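Endoglucanase (Clostridium thermocellum, PDB 2E4T) hydrolyses internal beta-1,4 linkages of cellulose and xyloglucan; this chain is its family 44 glycoside hydrolase part. Local coordinates at residues T48-N56 with D150-F161; P103-A112 with I178-E186. All coordinates share one frame; numbering follows the deposited sequence.

Contact 1 of 2, residues T48-N56 with D150-F161; sequences TTGYNWENN and DTEDDYVYMDEF. With CA (calcium ion), chain C.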
loop_
_atom_site.group_PDB
_atom_site.type_symbol
_atom_site.label_atom_id
_atom_site.label_comp_id
_atom_site.label_asym_id
_atom_site.label_seq_id
_atom_site.Cartn_x
_atom_site.Cartn_y
_atom_site.Cartn_z
ATOM N N THR A 48 11.680 7.508 -7.556
ATOM C CA THR A 48 11.550 6.614 -8.683
ATOM C C THR A 48 11.101 7.301 -9.991
ATOM O O THR A 48 11.285 6.725 -11.051
ATOM C CB THR A 48 10.647 5.408 -8.358
ATOM O OG1 THR A 48 9.306 5.823 -8.151
ATOM C CG2 THR A 48 11.198 4.640 -7.161
ATOM N N THR A 49 10.606 8.545 -9.907
ATOM C CA THR A 49 10.120 9.202 -11.122
ATOM C C THR A 49 11.223 9.409 -12.166
ATOM O O THR A 49 11.023 9.200 -13.354
ATOM C CB THR A 49 9.460 10.538 -10.730
ATOM O OG1 THR A 49 8.296 10.261 -9.960
ATOM C CG2 THR A 49 9.128 11.376 -11.982
ATOM N N GLY A 50 12.403 9.853 -11.673
ATOM C CA GLY A 50 13.509 10.177 -12.567
ATOM C C GLY A 50 14.598 9.116 -12.612
ATOM O O GLY A 50 15.702 9.371 -13.098
ATOM N N TYR A 51 14.315 7.914 -12.076
ATOM C CA TYR A 51 15.266 6.815 -12.104
ATOM C C TYR A 51 15.497 6.325 -13.535
ATOM O O TYR A 51 14.545 6.032 -14.259
ATOM C CB TYR A 51 14.708 5.650 -11.251
ATOM C CG TYR A 51 15.518 4.368 -11.391
ATOM C CD1 TYR A 51 16.804 4.261 -10.845
ATOM C CD2 TYR A 51 15.011 3.293 -12.120
ATOM C CE1 TYR A 51 17.542 3.106 -10.992
ATOM C CE2 TYR A 51 15.760 2.127 -12.288
ATOM C CZ TYR A 51 17.033 2.047 -11.751
ATOM O OH TYR A 51 17.761 0.891 -11.967
ATOM N N ASN A 52 16.786 6.221 -13.911
ATOM C CA ASN A 52 17.186 5.769 -15.234
ATOM C C ASN A 52 17.732 4.353 -15.116
ATOM O O ASN A 52 18.820 4.147 -14.584
ATOM C CB ASN A 52 18.255 6.715 -15.770
ATOM C CG ASN A 52 18.712 6.370 -17.163
ATOM O OD1 ASN A 52 18.533 5.243 -17.635
ATOM N ND2 ASN A 52 19.313 7.362 -17.836
ATOM N N TRP A 53 16.993 3.348 -15.634
ATOM C CA TRP A 53 17.427 1.975 -15.454
ATOM C C TRP A 53 18.767 1.686 -16.171
ATOM O O TRP A 53 19.447 0.709 -15.841
ATOM C CB TRP A 53 16.349 0.993 -15.963
ATOM C CG TRP A 53 16.275 0.854 -17.451
ATOM C CD1 TRP A 53 15.675 1.694 -18.339
ATOM C CD2 TRP A 53 16.799 -0.250 -18.223
ATOM N NE1 TRP A 53 15.792 1.198 -19.633
ATOM C CE2 TRP A 53 16.469 0.017 -19.572
ATOM C CE3 TRP A 53 17.471 -1.434 -17.900
ATOM C CZ2 TRP A 53 16.778 -0.898 -20.599
ATOM C CZ3 TRP A 53 17.779 -2.328 -18.910
ATOM C CH2 TRP A 53 17.427 -2.057 -20.236
ATOM N N GLU A 54 19.110 2.505 -17.174
ATOM C CA GLU A 54 20.326 2.194 -17.932
ATOM C C GLU A 54 21.586 2.409 -17.125
ATOM O O GLU A 54 22.578 1.718 -17.339
ATOM C CB GLU A 54 20.394 3.039 -19.207
ATOM C CG GLU A 54 19.194 2.855 -20.126
ATOM C CD GLU A 54 19.345 3.615 -21.451
ATOM O OE1 GLU A 54 20.231 4.529 -21.543
ATOM O OE2 GLU A 54 18.585 3.322 -22.410
ATOM N N ASN A 55 21.557 3.414 -16.226
ATOM C CA ASN A 55 22.772 3.809 -15.461
ATOM C C ASN A 55 22.526 3.960 -13.984
ATOM O O ASN A 55 23.479 4.235 -13.243
ATOM C CB ASN A 55 23.392 5.050 -16.082
ATOM C CG ASN A 55 22.430 6.186 -16.096
ATOM O OD1 ASN A 55 21.500 6.275 -15.275
ATOM N ND2 ASN A 55 22.634 7.104 -17.045
ATOM N N ASN A 56 21.284 3.773 -13.504
ATOM C CA ASN A 56 20.918 3.802 -12.081
ATOM C C ASN A 56 20.915 5.190 -11.436
ATOM O O ASN A 56 20.675 5.253 -10.218
ATOM C CB ASN A 56 21.719 2.810 -11.248
ATOM C CG ASN A 56 21.545 1.416 -11.773
ATOM O OD1 ASN A 56 20.442 0.831 -11.685
ATOM N ND2 ASN A 56 22.599 0.864 -12.345
ATOM N N ASP A 150 21.758 1.252 -24.814
ATOM C CA ASP A 150 22.709 2.282 -25.258
ATOM C C ASP A 150 22.655 3.486 -24.361
ATOM O O ASP A 150 21.667 4.197 -24.356
ATOM C CB ASP A 150 22.390 2.654 -26.696
ATOM C CG ASP A 150 23.369 3.624 -27.295
ATOM O OD1 ASP A 150 24.306 4.107 -26.588
ATOM O OD2 ASP A 150 23.274 3.853 -28.525
ATOM N N THR A 151 23.700 3.698 -23.586
ATOM C CA THR A 151 23.732 4.800 -22.669
ATOM C C THR A 151 24.122 6.107 -23.377
ATOM O O THR A 151 24.063 7.177 -22.743
ATOM C CB THR A 151 24.693 4.569 -21.490
ATOM O OG1 THR A 151 25.966 4.218 -22.055
ATOM C CG2 THR A 151 24.200 3.436 -20.624
ATOM N N GLU A 152 24.469 6.061 -24.658
ATOM C CA GLU A 152 24.992 7.246 -25.345
ATOM C C GLU A 152 23.912 8.028 -26.119
ATOM O O GLU A 152 24.137 9.179 -26.562
ATOM C CB GLU A 152 26.195 6.834 -26.208
ATOM C CG GLU A 152 27.308 6.146 -25.350
ATOM C CD GLU A 152 27.634 6.939 -24.044
ATOM O OE1 GLU A 152 28.012 8.141 -24.133
ATOM O OE2 GLU A 152 27.486 6.389 -22.917
ATOM N N ASP A 153 22.749 7.428 -26.326
ATOM C CA ASP A 153 21.715 8.043 -27.082
ATOM C C ASP A 153 20.856 8.887 -26.155
ATOM O O ASP A 153 21.155 9.059 -24.952
ATOM C CB ASP A 153 20.951 7.017 -27.909
ATOM C CG ASP A 153 20.111 6.069 -27.094
ATOM O OD1 ASP A 153 20.006 6.295 -25.884
ATOM O OD2 ASP A 153 19.596 5.075 -27.686
ATOM N N ASP A 154 19.812 9.460 -26.722
ATOM C CA ASP A 154 18.996 10.467 -26.032
ATOM C C ASP A 154 17.764 9.910 -25.306
ATOM O O ASP A 154 17.017 10.685 -24.695
ATOM C CB ASP A 154 18.517 11.549 -27.028
ATOM C CG ASP A 154 19.654 12.345 -27.630
ATOM O OD1 ASP A 154 20.747 12.348 -27.022
ATOM O OD2 ASP A 154 19.402 13.000 -28.670
ATOM N N TYR A 155 17.585 8.572 -25.323
ATOM C CA TYR A 155 16.317 7.971 -24.954
ATOM C C TYR A 155 16.512 6.825 -23.999
ATOM O O TYR A 155 17.504 6.138 -24.039
ATOM C CB TYR A 155 15.582 7.402 -26.196
ATOM C CG TYR A 155 15.334 8.504 -27.190
ATOM C CD1 TYR A 155 14.344 9.441 -26.946
ATOM C CD2 TYR A 155 16.112 8.650 -28.340
ATOM C CE1 TYR A 155 14.177 10.537 -27.750
ATOM C CE2 TYR A 155 15.917 9.743 -29.203
ATOM C CZ TYR A 155 14.967 10.673 -28.886
ATOM O OH TYR A 155 14.834 11.715 -29.758
ATOM N N VAL A 156 15.474 6.613 -23.156
ATOM C CA VAL A 156 15.409 5.432 -22.285
ATOM C C VAL A 156 14.038 4.792 -22.526
ATOM O O VAL A 156 13.030 5.502 -22.558
ATOM C CB VAL A 156 15.589 5.865 -20.820
ATOM C CG1 VAL A 156 15.379 4.749 -19.881
ATOM C CG2 VAL A 156 17.023 6.467 -20.614
ATOM N N TYR A 157 14.020 3.472 -22.716
ATOM C CA TYR A 157 12.812 2.802 -23.172
ATOM C C TYR A 157 12.227 1.914 -22.045
ATOM O O TYR A 157 12.921 1.038 -21.509
ATOM C CB TYR A 157 13.120 1.916 -24.391
ATOM C CG TYR A 157 13.636 2.753 -25.537
ATOM C CD1 TYR A 157 12.772 3.517 -26.287
ATOM C CD2 TYR A 157 14.999 2.790 -25.861
ATOM C CE1 TYR A 157 13.227 4.293 -27.346
ATOM C CE2 TYR A 157 15.467 3.593 -26.907
ATOM C CZ TYR A 157 14.546 4.328 -27.660
ATOM O OH TYR A 157 14.962 5.132 -28.700
ATOM N N MET A 158 10.959 2.149 -21.726
ATOM C CA MET A 158 10.346 1.355 -20.652
ATOM C C MET A 158 10.142 -0.105 -21.016
ATOM O O MET A 158 10.347 -0.978 -20.156
ATOM C CB MET A 158 9.034 1.981 -20.149
ATOM C CG MET A 158 9.228 3.305 -19.429
ATOM S SD MET A 158 10.282 3.174 -17.966
ATOM C CE MET A 158 11.840 3.780 -18.595
ATOM N N ASP A 159 9.707 -0.392 -22.242
ATOM C CA ASP A 159 9.524 -1.793 -22.581
ATOM C C ASP A 159 10.875 -2.550 -22.561
ATOM O O ASP A 159 10.900 -3.723 -22.200
ATOM C CB ASP A 159 8.713 -1.987 -23.869
ATOM C CG ASP A 159 9.307 -1.380 -25.123
ATOM O OD1 ASP A 159 10.324 -0.668 -25.117
ATOM O OD2 ASP A 159 8.633 -1.660 -26.194
ATOM N N GLU A 160 11.972 -1.881 -22.941
ATOM C CA GLU A 160 13.269 -2.506 -22.908
ATOM C C GLU A 160 13.691 -2.818 -21.454
ATOM O O GLU A 160 14.289 -3.866 -21.173
ATOM C CB GLU A 160 14.293 -1.630 -23.621
ATOM C CG GLU A 160 15.619 -2.349 -23.832
ATOM C CD GLU A 160 16.548 -1.545 -24.738
ATOM O OE1 GLU A 160 16.800 -0.332 -24.435
ATOM O OE2 GLU A 160 17.023 -2.119 -25.759
ATOM N N PHE A 161 13.355 -1.904 -20.524
ATOM C CA PHE A 161 13.605 -2.122 -19.093
ATOM C C PHE A 161 12.823 -3.376 -18.634
ATOM O O PHE A 161 13.386 -4.288 -17.989
ATOM C CB PHE A 161 13.166 -0.853 -18.375
ATOM C CG PHE A 161 13.276 -0.783 -16.860
ATOM C CD1 PHE A 161 14.010 -1.674 -16.083
ATOM C CD2 PHE A 161 12.619 0.287 -16.243
ATOM C CE1 PHE A 161 14.048 -1.519 -14.708
ATOM C CE2 PHE A 161 12.674 0.449 -14.860
ATOM C CZ PHE A 161 13.390 -0.449 -14.101
HETATM CA CA CA C . 19.528 5.004 -23.918
HETATM O O HOH W 1 16.323 1.804 -22.618
HETATM O O HOH W 2 23.326 7.835 -20.216
HETATM O O HOH W 3 18.685 3.539 -25.592
HETATM O O HOH W 4 20.433 7.064 -23.116
#
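The calcium site of the catalytic module joins E54, from the loop after strand 40-43, to the loop D150-D154 and the start of strand 155-157. E54 binds the calcium ion with both carboxylate oxygens, OE1 and OE2. Its chain is extended (chi2 -175°), which carries the carboxylate across to the ion. D150 O, D153 OD1, Y155 O and two waters bring the coordinating oxygens to seven. The ion thus holds together oxygens that cannot hydrogen-bond to each other, such as E54 OE1 and D150 O, 3.2 Å apart. One further water donates to E54 OE2 and E160 OE1 and accepts from Y157 N. E160 OE2 also has a salt bridge to K141.

Beside the metal, W53 packs on the start of helix 158-169. The W53 five-membered ring and the F161 ring are nearly parallel (5°) but displaced, with little ring-on-ring overlap. Each ring instead covers the other residue's CB. W53 CB lies 3.5 Å from the centroid of the F161 ring, and F161 CB lies 3.4 Å from that of the W53 five-membered ring. V156 CG1 meets W53 CD1 at 3.4 Å, while E160 CG reaches the W53 ring edge at CZ2, 3.7 Å away.

Contact 2 of 2, residues P103-A112 with I178-E186; sequences PYTLITLQAA and IKGYSIDNE
D184 OD2 is gripped by two successive backbone N-H groups. A111 N donates to it at 2.8 Å, nearly straight (170°), along the anti lone pair. A112 N donates at 3.1 Å from above the carboxylate plane. The other oxygen, D184 OD1, takes bonds from N185 N and W190 NE1, so both oxygens are fixed and the carboxylate is held against rotation.

The strands before this turn, 104-109 and 180-183, are parallel neighbours in the TIM barrel. Four clear backbone bonds link them in sequence: G180 N to T105 O, I107 N to G180 O, S182 N to I107 O and L109 N to S182 O. On one face of the sheet, L109 CD1 packs on Y181 CB at 3.7 Å and I107 CB meets Y181 CD1. Helices 88-99, 158-169 and 204-221 cover this face. On the other face, L106 CD1 lies over the G180 backbone, and T108 CG2 is 3.5 Å from D184 O.

At the strand starts, K179 lies across Y104. K179 CB sits over one face of the Y104 ring, 3.6 Å from its centroid. The ring's hydroxyl passes close to G180 CA and bonds to E226. K179 then bends at its end (chi4 69°), and NZ donates to P103 O at 2.8 Å.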
loop_
_atom_site.group_PDB
_atom_site.type_symbol
_atom_site.label_atom_id
_atom_site.label_comp_id
_atom_site.label_asym_id
_atom_site.label_seq_id
_atom_site.Cartn_x
_atom_site.Cartn_y
_atom_site.Cartn_z
ATOM N N PRO A 103 6.362 -12.565 -1.839
ATOM C CA PRO A 103 5.782 -13.080 -3.097
ATOM C C PRO A 103 5.378 -12.018 -4.069
ATOM O O PRO A 103 5.101 -12.375 -5.207
ATOM C CB PRO A 103 4.570 -13.864 -2.613
ATOM C CG PRO A 103 4.109 -13.134 -1.401
ATOM C CD PRO A 103 5.423 -12.743 -0.687
ATOM N N TYR A 104 5.370 -10.732 -3.727
ATOM C CA TYR A 104 4.941 -9.700 -4.660
ATOM C C TYR A 104 5.965 -8.577 -4.638
ATOM O O TYR A 104 6.193 -7.964 -3.602
ATOM C CB TYR A 104 3.538 -9.138 -4.302
ATOM C CG TYR A 104 2.834 -8.531 -5.486
ATOM C CD1 TYR A 104 1.716 -9.149 -6.036
ATOM C CD2 TYR A 104 3.279 -7.328 -6.085
ATOM C CE1 TYR A 104 1.082 -8.662 -7.169
ATOM C CE2 TYR A 104 2.635 -6.820 -7.209
ATOM C CZ TYR A 104 1.573 -7.499 -7.767
ATOM O OH TYR A 104 1.027 -6.998 -8.929
ATOM N N THR A 105 6.542 -8.260 -5.829
ATOM C CA THR A 105 7.347 -7.078 -6.017
ATOM C C THR A 105 6.642 -6.179 -7.022
ATOM O O THR A 105 6.223 -6.636 -8.100
ATOM C CB THR A 105 8.734 -7.451 -6.535
ATOM O OG1 THR A 105 9.383 -8.247 -5.528
ATOM C CG2 THR A 105 9.584 -6.205 -6.798
ATOM N N LEU A 106 6.492 -4.901 -6.640
ATOM C CA LEU A 106 5.877 -3.857 -7.453
ATOM C C LEU A 106 6.959 -2.826 -7.795
ATOM O O LEU A 106 7.551 -2.230 -6.898
ATOM C CB LEU A 106 4.762 -3.192 -6.628
ATOM C CG LEU A 106 4.131 -1.940 -7.233
ATOM C CD1 LEU A 106 3.504 -2.243 -8.591
ATOM C CD2 LEU A 106 3.066 -1.390 -6.291
ATOM N N ILE A 107 7.262 -2.711 -9.110
ATOM C CA ILE A 107 8.318 -1.811 -9.566
ATOM C C ILE A 107 7.702 -0.605 -10.279
ATOM O O ILE A 107 6.951 -0.758 -11.245
ATOM C CB ILE A 107 9.281 -2.568 -10.525
ATOM C CG1 ILE A 107 9.985 -3.712 -9.802
ATOM C CG2 ILE A 107 10.276 -1.604 -11.185
ATOM C CD1 ILE A 107 10.753 -3.345 -8.544
ATOM N N THR A 108 8.107 0.584 -9.836
ATOM C CA THR A 108 7.653 1.805 -10.528
ATOM C C THR A 108 8.432 2.006 -11.812
ATOM O O THR A 108 9.688 1.962 -11.839
ATOM C CB THR A 108 7.809 2.993 -9.612
ATOM O OG1 THR A 108 6.936 2.806 -8.460
ATOM C CG2 THR A 108 7.392 4.295 -10.298
ATOM N N LEU A 109 7.672 2.261 -12.878
ATOM C CA LEU A 109 8.192 2.683 -14.172
ATOM C C LEU A 109 7.974 4.204 -14.314
ATOM O O LEU A 109 7.182 4.825 -13.617
ATOM C CB LEU A 109 7.499 1.923 -15.313
ATOM C CG LEU A 109 7.657 0.395 -15.225
ATOM C CD1 LEU A 109 6.853 -0.240 -16.376
ATOM C CD2 LEU A 109 9.123 -0.016 -15.279
ATOM N N GLN A 110 8.727 4.779 -15.284
ATOM C CA GLN A 110 8.891 6.219 -15.363
ATOM C C GLN A 110 8.006 6.802 -16.481
ATOM O O GLN A 110 8.143 6.440 -17.656
ATOM C CB GLN A 110 10.380 6.503 -15.652
ATOM C CG GLN A 110 11.274 6.155 -14.463
ATOM C CD GLN A 110 11.313 4.678 -14.094
ATOM O OE1 GLN A 110 11.552 3.808 -14.959
ATOM N NE2 GLN A 110 11.091 4.383 -12.802
ATOM N N ALA A 111 7.106 7.712 -16.081
ATOM C CA ALA A 111 6.145 8.274 -16.990
ATOM C C ALA A 111 6.135 9.800 -17.038
ATOM O O ALA A 111 5.515 10.383 -17.925
ATOM C CB ALA A 111 4.717 7.761 -16.737
ATOM N N ALA A 112 6.777 10.480 -16.085
ATOM C CA ALA A 112 6.730 11.942 -16.044
ATOM C C ALA A 112 7.380 12.545 -17.308
ATOM O O ALA A 112 7.014 13.662 -17.689
ATOM C CB ALA A 112 7.387 12.478 -14.793
ATOM N N ILE A 178 8.648 -10.492 -11.493
ATOM C CA ILE A 178 8.100 -9.261 -10.902
ATOM C C ILE A 178 6.635 -9.169 -11.334
ATOM O O ILE A 178 6.283 -9.199 -12.519
ATOM C CB ILE A 178 8.919 -8.060 -11.389
ATOM C CG1 ILE A 178 10.291 -8.144 -10.676
ATOM C CG2 ILE A 178 8.192 -6.749 -11.091
ATOM C CD1 ILE A 178 11.357 -7.264 -11.285
ATOM N N LYS A 179 5.728 -9.089 -10.339
ATOM C CA LYS A 179 4.305 -9.219 -10.618
ATOM C C LYS A 179 3.625 -7.953 -11.068
ATOM O O LYS A 179 2.626 -8.026 -11.801
ATOM C CB LYS A 179 3.557 -9.838 -9.422
ATOM C CG LYS A 179 3.783 -11.300 -9.238
ATOM C CD LYS A 179 2.976 -11.814 -7.983
ATOM C CE LYS A 179 2.942 -13.301 -7.787
ATOM N NZ LYS A 179 4.265 -13.827 -7.405
ATOM N N GLY A 180 4.125 -6.785 -10.626
ATOM C CA GLY A 180 3.429 -5.555 -10.913
ATOM C C GLY A 180 4.354 -4.412 -11.243
ATOM O O GLY A 180 5.499 -4.369 -10.784
ATOM N N TYR A 181 3.804 -3.477 -12.049
ATOM C CA TYR A 181 4.484 -2.248 -12.377
ATOM C C TYR A 181 3.543 -1.101 -12.138
ATOM O O TYR A 181 2.343 -1.160 -12.442
ATOM C CB TYR A 181 4.925 -2.231 -13.858
ATOM C CG TYR A 181 5.943 -3.309 -14.167
ATOM C CD1 TYR A 181 7.281 -3.136 -13.844
ATOM C CD2 TYR A 181 5.538 -4.533 -14.701
ATOM C CE1 TYR A 181 8.227 -4.152 -14.087
ATOM C CE2 TYR A 181 6.448 -5.550 -14.915
ATOM C CZ TYR A 181 7.799 -5.376 -14.589
ATOM O OH TYR A 181 8.747 -6.347 -14.791
ATOM N N SER A 182 4.110 0.014 -11.615
ATOM C CA SER A 182 3.342 1.234 -11.391
ATOM C C SER A 182 3.628 2.267 -12.472
ATOM O O SER A 182 4.781 2.408 -12.928
ATOM C CB SER A 182 3.744 1.820 -10.023
ATOM O OG SER A 182 3.108 3.038 -9.695
ATOM N N ILE A 183 2.574 3.010 -12.825
ATOM C CA ILE A 183 2.697 4.144 -13.749
ATOM C C ILE A 183 3.238 5.359 -12.914
ATOM O O ILE A 183 2.501 6.231 -12.476
ATOM C CB ILE A 183 1.378 4.454 -14.423
ATOM C CG1 ILE A 183 0.819 3.218 -15.141
ATOM C CG2 ILE A 183 1.603 5.548 -15.485
ATOM C CD1 ILE A 183 -0.594 3.259 -15.494
ATOM N N ASP A 184 4.548 5.333 -12.676
ATOM C CA ASP A 184 5.185 6.456 -11.963
ATOM C C ASP A 184 4.590 6.605 -10.548
ATOM O O ASP A 184 4.192 5.598 -9.922
ATOM C CB ASP A 184 5.153 7.725 -12.844
ATOM C CG ASP A 184 6.296 8.685 -12.629
ATOM O OD1 ASP A 184 6.318 9.327 -11.546
ATOM O OD2 ASP A 184 7.160 8.808 -13.542
ATOM N N ASN A 185 4.624 7.832 -10.053
ATOM C CA ASN A 185 4.335 8.114 -8.658
ATOM C C ASN A 185 3.761 9.540 -8.600
ATOM O O ASN A 185 4.363 10.473 -9.100
ATOM C CB ASN A 185 5.668 8.123 -7.860
ATOM C CG ASN A 185 5.420 8.345 -6.376
ATOM O OD1 ASN A 185 4.771 7.482 -5.702
ATOM N ND2 ASN A 185 5.842 9.493 -5.864
ATOM N N GLU A 186 2.593 9.680 -7.964
ATOM C CA GLU A 186 2.036 10.992 -7.605
ATOM C C GLU A 186 2.101 11.972 -8.773
ATOM O O GLU A 186 2.669 13.071 -8.672
ATOM C CB GLU A 186 2.686 11.557 -6.334
ATOM C CG GLU A 186 2.445 10.602 -5.154
ATOM C CD GLU A 186 2.860 11.137 -3.823
ATOM O OE1 GLU A 186 3.520 12.213 -3.726
ATOM O OE2 GLU A 186 2.529 10.445 -2.801
HETATM O O HOH W 5 6.812 -10.456 -7.700
#

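In the fold
The two contacts have centres about 15 Å apart, on the same side of the chain's centre. Their segments alternate along the chain: 48-56, 103-112, 150-161, 178-186. Contact 2 lies within the parallel barrel sheet, where strand 104-109 sits between 40-43 and 180-183. Contact 1 lies farther out, in the loop after strand 40-43 and at the start of helix 158-169. That helix precedes strand 180-183 and packs over strand 104-109 through F161 and M158. The contacts also touch directly: T49 OG1 probably bonds to D184 OD1, and T48 O to Q110 NE2. The 48-56 loop, which supplies E54 to the calcium, is thereby tied to residues just after two barrel strands.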